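Local coordinates for ectonucleotide pyrophosphatase/phosphodiesterase family member 5 (Mus musculus, PDB 5VEO), which probably hydrolyses phosphodiester or pyrophosphate bonds of nucleotide derivatives as a zinc-dependent ectoenzyme, and binds AMP beside its metal ions, at residues Gly117-Ala122 against Pro137-Pro142; Val147-Arg152 against Gly169-Glu174. The protein carries 1 engineered substitution. One frame throughout, in Å; residues are numbered along the deposited sequence.

Overall arrangement
Both contacts lie toward the 139-140 edge of the large mixed sheet in the alkaline-phosphatase-like domain, their centres about 14 Å apart. Contact 1 pairs strand 120-123 with strand 139-140, an outermost strand of that sheet; contact 2 sets the start of helix 149-160 against strand 168-173, the next strand inward from 120-123. Along the chain they come in series, 117-122 and 137-142 first, then 147-152 and 169-174, so that the edge strand leads into the helix and the helix into the inner strand. The two meet where G121 O and F170 N probably form a hydrogen bond. Contact 1 thus builds the sheet edge, while contact 2 carries the sheet to the AMP pocket.

Contact 1 (Gly117-Ala122 against Pro137-Pro142); sequences GHASGA and PTYYLP
Strand 120-123 and the short strand 139-140 run parallel, with G121 beside Y139 and A122 beside Y140. The tight part is the backbone ladder. Y139 N gives its hydrogen to S120 O at 3.0 Å, nearly along the C=O axis; A122 N donates to Y139 O at 3.0 Å from above the carbonyl plane; L141 N closes the row on A122 O at 3.2 Å. CA-H...O contacts, G121 CA to Y139 O and Y140 CA to A122 O, each 3.2 Å, are ordinary parallel-strand geometry. A small residue suits A122, whose methyl meets P137 CG and Y140 CB.

Before the strand, T138 OG1 lies anti to the carbonyl carbon (chi1 -49°) and accepts from S120 N at 3.2 Å, with A119 CA close by at 3.3 Å; CG2 leans over one face of the Y139 ring. Looser are the exposed T138 and the 4.5 Å approach of A119 CB to Y139 CE2. At the other end a water bonds L141 O and, weakly, A122 O. The Y139 hydroxyl is bonded to D164 O, and its ring stacks on W159. Main-chain bonds hold the strands together in this register, and the T138 hydroxyl adds a side-chain acceptor for S120 N.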
loop_
_atom_site.group_PDB
_atom_site.type_symbol
_atom_site.label_atom_id
_atom_site.label_comp_id
_atom_site.label_asym_id
_atom_site.label_seq_id
_atom_site.Cartn_x
_atom_site.Cartn_y
_atom_site.Cartn_z
ATOM N N GLY A 117 -10.306 23.883 -4.805
ATOM C CA GLY A 117 -10.407 24.906 -3.786
ATOM C C GLY A 117 -10.393 24.428 -2.352
ATOM O O GLY A 117 -10.598 25.245 -1.447
ATOM N N HIS A 118 -10.146 23.137 -2.113
ATOM C CA HIS A 118 -10.114 22.587 -0.768
ATOM C C HIS A 118 -8.663 22.454 -0.294
ATOM O O HIS A 118 -7.710 22.721 -1.032
ATOM C CB HIS A 118 -10.825 21.223 -0.723
ATOM C CG HIS A 118 -12.178 21.218 -1.369
ATOM N ND1 HIS A 118 -13.273 21.839 -0.807
ATOM C CD2 HIS A 118 -12.617 20.654 -2.520
ATOM C CE1 HIS A 118 -14.325 21.665 -1.588
ATOM N NE2 HIS A 118 -13.954 20.950 -2.635
ATOM N N ALA A 119 -8.507 22.068 0.967
ATOM C CA ALA A 119 -7.199 21.858 1.577
ATOM C C ALA A 119 -7.084 20.400 1.996
ATOM O O ALA A 119 -8.044 19.835 2.499
ATOM C CB ALA A 119 -7.000 22.751 2.806
ATOM N N SER A 120 -5.910 19.814 1.797
ATOM C CA SER A 120 -5.628 18.436 2.197
ATOM C C SER A 120 -4.522 18.437 3.237
ATOM O O SER A 120 -3.675 19.332 3.256
ATOM C CB SER A 120 -5.160 17.577 1.022
ATOM O OG SER A 120 -5.901 17.783 -0.161
ATOM N N GLY A 121 -4.500 17.391 4.070
ATOM C CA GLY A 121 -3.456 17.228 5.057
ATOM C C GLY A 121 -2.955 15.799 5.099
ATOM O O GLY A 121 -3.748 14.873 4.931
ATOM N N ALA A 122 -1.660 15.620 5.318
ATOM C CA ALA A 122 -1.062 14.290 5.317
ATOM C C ALA A 122 -0.038 14.182 6.429
ATOM O O ALA A 122 0.851 15.035 6.558
ATOM C CB ALA A 122 -0.404 13.981 3.980
ATOM N N PRO A 137 0.461 18.392 -0.658
ATOM C CA PRO A 137 -0.722 18.634 0.174
ATOM C C PRO A 137 -0.606 19.989 0.866
ATOM O O PRO A 137 0.489 20.439 1.208
ATOM C CB PRO A 137 -0.692 17.478 1.183
ATOM C CG PRO A 137 0.202 16.430 0.552
ATOM C CD PRO A 137 1.248 17.253 -0.157
ATOM N N THR A 138 -1.754 20.630 1.083
ATOM C CA THR A 138 -1.773 21.933 1.758
ATOM C C THR A 138 -0.965 21.906 3.045
ATOM O O THR A 138 -0.184 22.829 3.327
ATOM C CB THR A 138 -3.205 22.335 2.072
ATOM O OG1 THR A 138 -4.004 22.166 0.901
ATOM C CG2 THR A 138 -3.258 23.802 2.573
ATOM N N TYR A 139 -1.142 20.840 3.838
ATOM C CA TYR A 139 -0.378 20.590 5.046
ATOM C C TYR A 139 0.221 19.198 4.968
ATOM O O TYR A 139 -0.479 18.244 4.606
ATOM C CB TYR A 139 -1.240 20.659 6.311
ATOM C CG TYR A 139 -2.108 21.904 6.491
ATOM C CD1 TYR A 139 -1.588 23.047 7.063
ATOM C CD2 TYR A 139 -3.447 21.907 6.133
ATOM C CE1 TYR A 139 -2.363 24.167 7.255
ATOM C CE2 TYR A 139 -4.247 23.037 6.323
ATOM C CZ TYR A 139 -3.690 24.158 6.889
ATOM O OH TYR A 139 -4.471 25.289 7.088
ATOM N N TYR A 140 1.486 19.063 5.355
ATOM C CA TYR A 140 2.095 17.736 5.395
ATOM C C TYR A 140 3.277 17.741 6.350
ATOM O O TYR A 140 3.850 18.793 6.673
ATOM C CB TYR A 140 2.538 17.269 4.000
ATOM C CG TYR A 140 3.703 18.035 3.438
ATOM C CD1 TYR A 140 5.004 17.602 3.640
ATOM C CD2 TYR A 140 3.505 19.195 2.700
ATOM C CE1 TYR A 140 6.093 18.322 3.130
ATOM C CE2 TYR A 140 4.587 19.926 2.193
ATOM C CZ TYR A 140 5.870 19.475 2.404
ATOM O OH TYR A 140 6.937 20.197 1.903
ATOM N N LEU A 141 3.642 16.565 6.780
ATOM C CA LEU A 141 4.830 16.350 7.595
ATOM C C LEU A 141 5.947 15.721 6.770
ATOM O O LEU A 141 5.708 14.733 6.065
ATOM C CB LEU A 141 4.517 15.444 8.784
ATOM C CG LEU A 141 3.303 15.810 9.655
ATOM C CD1 LEU A 141 3.118 14.809 10.802
ATOM C CD2 LEU A 141 3.415 17.243 10.188
ATOM N N PRO A 142 7.177 16.225 6.830
ATOM C CA PRO A 142 8.308 15.460 6.293
ATOM C C PRO A 142 8.352 14.070 6.906
ATOM O O PRO A 142 8.185 13.907 8.111
ATOM C CB PRO A 142 9.521 16.303 6.707
ATOM C CG PRO A 142 8.964 17.672 6.868
ATOM C CD PRO A 142 7.633 17.444 7.505
HETATM O O HOH W 1 3.511 13.454 5.493
#

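Contact 2 (Val147-Arg152 against Gly169-Glu174); sequences VSFEDR and GFLYWE. With AMP (adenosine monophosphate), chain Q.
R152 starts with CG anti to the carbonyl carbon (chi1 -63°) and runs extended from CG to NE, reaching from the first turn of helix 149-160 to the end of strand 168-173. F149 and W173 both hold CG anti to the backbone N, which brings their rings together.

Arginine suits its buried place because every nitrogen finds an acceptor. NE and NH2 grip V147 O side-on, each at 2.9 Å and close to the guanidinium plane. NH1 donates to Y172 O at 2.8 Å and, in plane, to E174 OE1 at 2.9 Å; this second bond is a salt bridge, although the two flat groups stand 78° apart. NH2 adds weak bonds to both carboxylate oxygens. W173 CE3 sits 3.5 Å over the centre of the guanidinium, the indole presenting its edge.

On one indole face F149 CB sits over the six-membered ring, a CH-pi contact, and the edge of the F149 ring meets the five-membered ring edge-to-face, planes 72° apart. E174 OE2 lies above the opposite face. L171 packs against both helix residues, its CD1 3.5 Å from R152 CB and its CD2 against the F149 ring. S148 caps the helix, its OG accepting from D151 N.

E174 OE1 is also bonded to Y143, whose hydroxyl binds AMP, and Y172 OH to the zinc ligand D22. The R152 charge, and the zinc ion about 4 Å from the E174 side chain, probably keep the carboxylate ionised. This is the helix-on-sheet packing of the alkaline phosphatase superfamily, with the strand's C-terminal end opening into the nucleotide pocket.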
loop_
_atom_site.group_PDB
_atom_site.type_symbol
_atom_site.label_atom_id
_atom_site.label_comp_id
_atom_site.label_asym_id
_atom_site.label_seq_id
_atom_site.Cartn_x
_atom_site.Cartn_y
_atom_site.Cartn_z
ATOM N N VAL A 147 8.229 9.852 14.626
ATOM C CA VAL A 147 7.148 10.668 15.161
ATOM C C VAL A 147 6.052 9.741 15.660
ATOM O O VAL A 147 5.612 8.828 14.947
ATOM C CB VAL A 147 6.626 11.644 14.097
ATOM C CG1 VAL A 147 5.421 12.393 14.606
ATOM C CG2 VAL A 147 7.715 12.629 13.698
ATOM N N SER A 148 5.628 9.960 16.899
ATOM C CA SER A 148 4.671 9.085 17.547
ATOM C C SER A 148 3.327 9.122 16.823
ATOM O O SER A 148 2.967 10.095 16.142
ATOM C CB SER A 148 4.477 9.504 19.000
ATOM O OG SER A 148 3.765 10.724 19.048
ATOM N N PHE A 149 2.573 8.036 16.987
ATOM C CA PHE A 149 1.220 7.999 16.459
ATOM C C PHE A 149 0.388 9.143 17.019
ATOM O O PHE A 149 -0.368 9.791 16.286
ATOM C CB PHE A 149 0.570 6.671 16.807
ATOM C CG PHE A 149 -0.786 6.524 16.244
ATOM C CD1 PHE A 149 -1.904 6.702 17.044
ATOM C CD2 PHE A 149 -0.958 6.227 14.907
ATOM C CE1 PHE A 149 -3.172 6.555 16.516
ATOM C CE2 PHE A 149 -2.225 6.085 14.375
ATOM C CZ PHE A 149 -3.329 6.259 15.177
ATOM N N GLU A 150 0.539 9.417 18.316
ATOM C CA GLU A 150 -0.241 10.461 18.966
ATOM C C GLU A 150 0.078 11.832 18.381
ATOM O O GLU A 150 -0.818 12.673 18.213
ATOM C CB GLU A 150 0.019 10.417 20.473
ATOM C CG GLU A 150 -0.462 9.109 21.157
ATOM C CD GLU A 150 0.362 7.861 20.816
ATOM O OE1 GLU A 150 1.566 7.996 20.472
ATOM O OE2 GLU A 150 -0.222 6.733 20.886
ATOM N N ASP A 151 1.340 12.066 18.023
ATOM C CA ASP A 151 1.690 13.342 17.400
ATOM C C ASP A 151 1.125 13.440 15.987
ATOM O O ASP A 151 0.723 14.525 15.543
ATOM C CB ASP A 151 3.205 13.520 17.394
ATOM C CG ASP A 151 3.742 13.990 18.740
ATOM O OD1 ASP A 151 2.932 14.432 19.572
ATOM O OD2 ASP A 151 4.970 13.931 18.964
ATOM N N ARG A 152 1.110 12.319 15.253
ATOM C CA ARG A 152 0.504 12.320 13.927
ATOM C C ARG A 152 -0.981 12.624 14.015
ATOM O O ARG A 152 -1.506 13.429 13.236
ATOM C CB ARG A 152 0.736 10.971 13.233
ATOM C CG ARG A 152 2.192 10.680 13.004
ATOM C CD ARG A 152 2.432 9.301 12.368
ATOM N NE ARG A 152 3.774 8.814 12.681
ATOM C CZ ARG A 152 4.438 7.883 11.985
ATOM N NH1 ARG A 152 3.923 7.349 10.887
ATOM N NH2 ARG A 152 5.652 7.511 12.368
ATOM N N GLY A 169 -7.915 14.226 4.905
ATOM C CA GLY A 169 -6.713 13.907 5.648
ATOM C C GLY A 169 -6.244 12.482 5.396
ATOM O O GLY A 169 -7.046 11.585 5.115
ATOM N N PHE A 170 -4.925 12.295 5.493
ATOM C CA PHE A 170 -4.268 10.999 5.338
ATOM C C PHE A 170 -3.357 10.777 6.531
ATOM O O PHE A 170 -2.521 11.631 6.836
ATOM C CB PHE A 170 -3.440 10.926 4.052
ATOM C CG PHE A 170 -4.266 10.981 2.821
ATOM C CD1 PHE A 170 -4.825 9.817 2.307
ATOM C CD2 PHE A 170 -4.526 12.189 2.190
ATOM C CE1 PHE A 170 -5.615 9.846 1.177
ATOM C CE2 PHE A 170 -5.316 12.225 1.048
ATOM C CZ PHE A 170 -5.871 11.053 0.548
ATOM N N LEU A 171 -3.508 9.635 7.192
ATOM C CA LEU A 171 -2.745 9.283 8.382
ATOM C C LEU A 171 -2.150 7.902 8.175
ATOM O O LEU A 171 -2.863 6.983 7.773
ATOM C CB LEU A 171 -3.645 9.305 9.623
ATOM C CG LEU A 171 -3.111 8.789 10.945
ATOM C CD1 LEU A 171 -1.933 9.630 11.408
ATOM C CD2 LEU A 171 -4.207 8.743 12.022
ATOM N N TYR A 172 -0.855 7.768 8.432
ATOM C CA TYR A 172 -0.118 6.541 8.174
ATOM C C TYR A 172 0.627 6.118 9.435
ATOM O O TYR A 172 1.201 6.958 10.153
ATOM C CB TYR A 172 0.847 6.762 7.009
ATOM C CG TYR A 172 1.802 5.635 6.731
ATOM C CD1 TYR A 172 1.386 4.488 6.066
ATOM C CD2 TYR A 172 3.110 5.708 7.148
ATOM C CE1 TYR A 172 2.266 3.454 5.807
ATOM C CE2 TYR A 172 3.994 4.686 6.903
ATOM C CZ TYR A 172 3.567 3.553 6.243
ATOM O OH TYR A 172 4.464 2.551 6.018
ATOM N N TRP A 173 0.644 4.805 9.674
ATOM C CA TRP A 173 1.401 4.198 10.768
ATOM C C TRP A 173 2.062 2.921 10.259
ATOM O O TRP A 173 1.469 2.200 9.451
ATOM C CB TRP A 173 0.480 3.908 11.957
ATOM C CG TRP A 173 1.152 3.436 13.211
ATOM C CD1 TRP A 173 0.943 2.248 13.861
ATOM C CD2 TRP A 173 2.129 4.143 13.980
ATOM N NE1 TRP A 173 1.720 2.186 14.990
ATOM C CE2 TRP A 173 2.462 3.332 15.083
ATOM C CE3 TRP A 173 2.755 5.385 13.840
ATOM C CZ2 TRP A 173 3.399 3.717 16.034
ATOM C CZ3 TRP A 173 3.674 5.779 14.792
ATOM C CH2 TRP A 173 3.995 4.943 15.874
ATOM N N GLU A 174 3.289 2.639 10.744
ATOM C CA GLU A 174 4.136 1.581 10.185
ATOM C C GLU A 174 3.850 0.191 10.748
ATOM O O GLU A 174 4.408 -0.801 10.235
ATOM C CB GLU A 174 5.606 1.920 10.418
ATOM C CG GLU A 174 6.081 3.173 9.690
ATOM C CD GLU A 174 5.718 4.497 10.363
ATOM O OE1 GLU A 174 5.939 5.553 9.713
ATOM O OE2 GLU A 174 5.269 4.487 11.541
HETATM P P AMP Q . 6.352 -2.068 2.886
HETATM O O1P AMP Q . 6.336 -2.275 1.402
HETATM O O2P AMP Q . 7.185 -3.139 3.600
HETATM O O3P AMP Q . 4.955 -1.975 3.495
HETATM O "O5'" AMP Q . 7.054 -0.663 3.197
HETATM C "C5'" AMP Q . 6.741 0.014 4.423
HETATM C "C4'" AMP Q . 7.904 0.759 5.017
HETATM O "O4'" AMP Q . 8.111 1.945 4.262
HETATM C "C3'" AMP Q . 7.651 1.230 6.450
HETATM O "O3'" AMP Q . 8.403 0.462 7.364
HETATM C "C2'" AMP Q . 8.120 2.689 6.474
HETATM O "O2'" AMP Q . 9.026 3.004 7.496
HETATM C "C1'" AMP Q . 8.737 2.880 5.104
HETATM N N9 AMP Q . 8.518 4.203 4.562
HETATM C C8 AMP Q . 7.347 4.773 4.229
HETATM N N7 AMP Q . 7.567 6.015 3.733
HETATM C C5 AMP Q . 8.913 6.204 3.757
HETATM C C6 AMP Q . 9.849 7.280 3.373
HETATM N N6 AMP Q . 9.374 8.428 2.856
HETATM N N1 AMP Q . 11.167 7.082 3.552
HETATM C C2 AMP Q . 11.671 5.945 4.062
HETATM N N3 AMP Q . 10.895 4.912 4.429
HETATM C C4 AMP Q . 9.532 5.013 4.306
#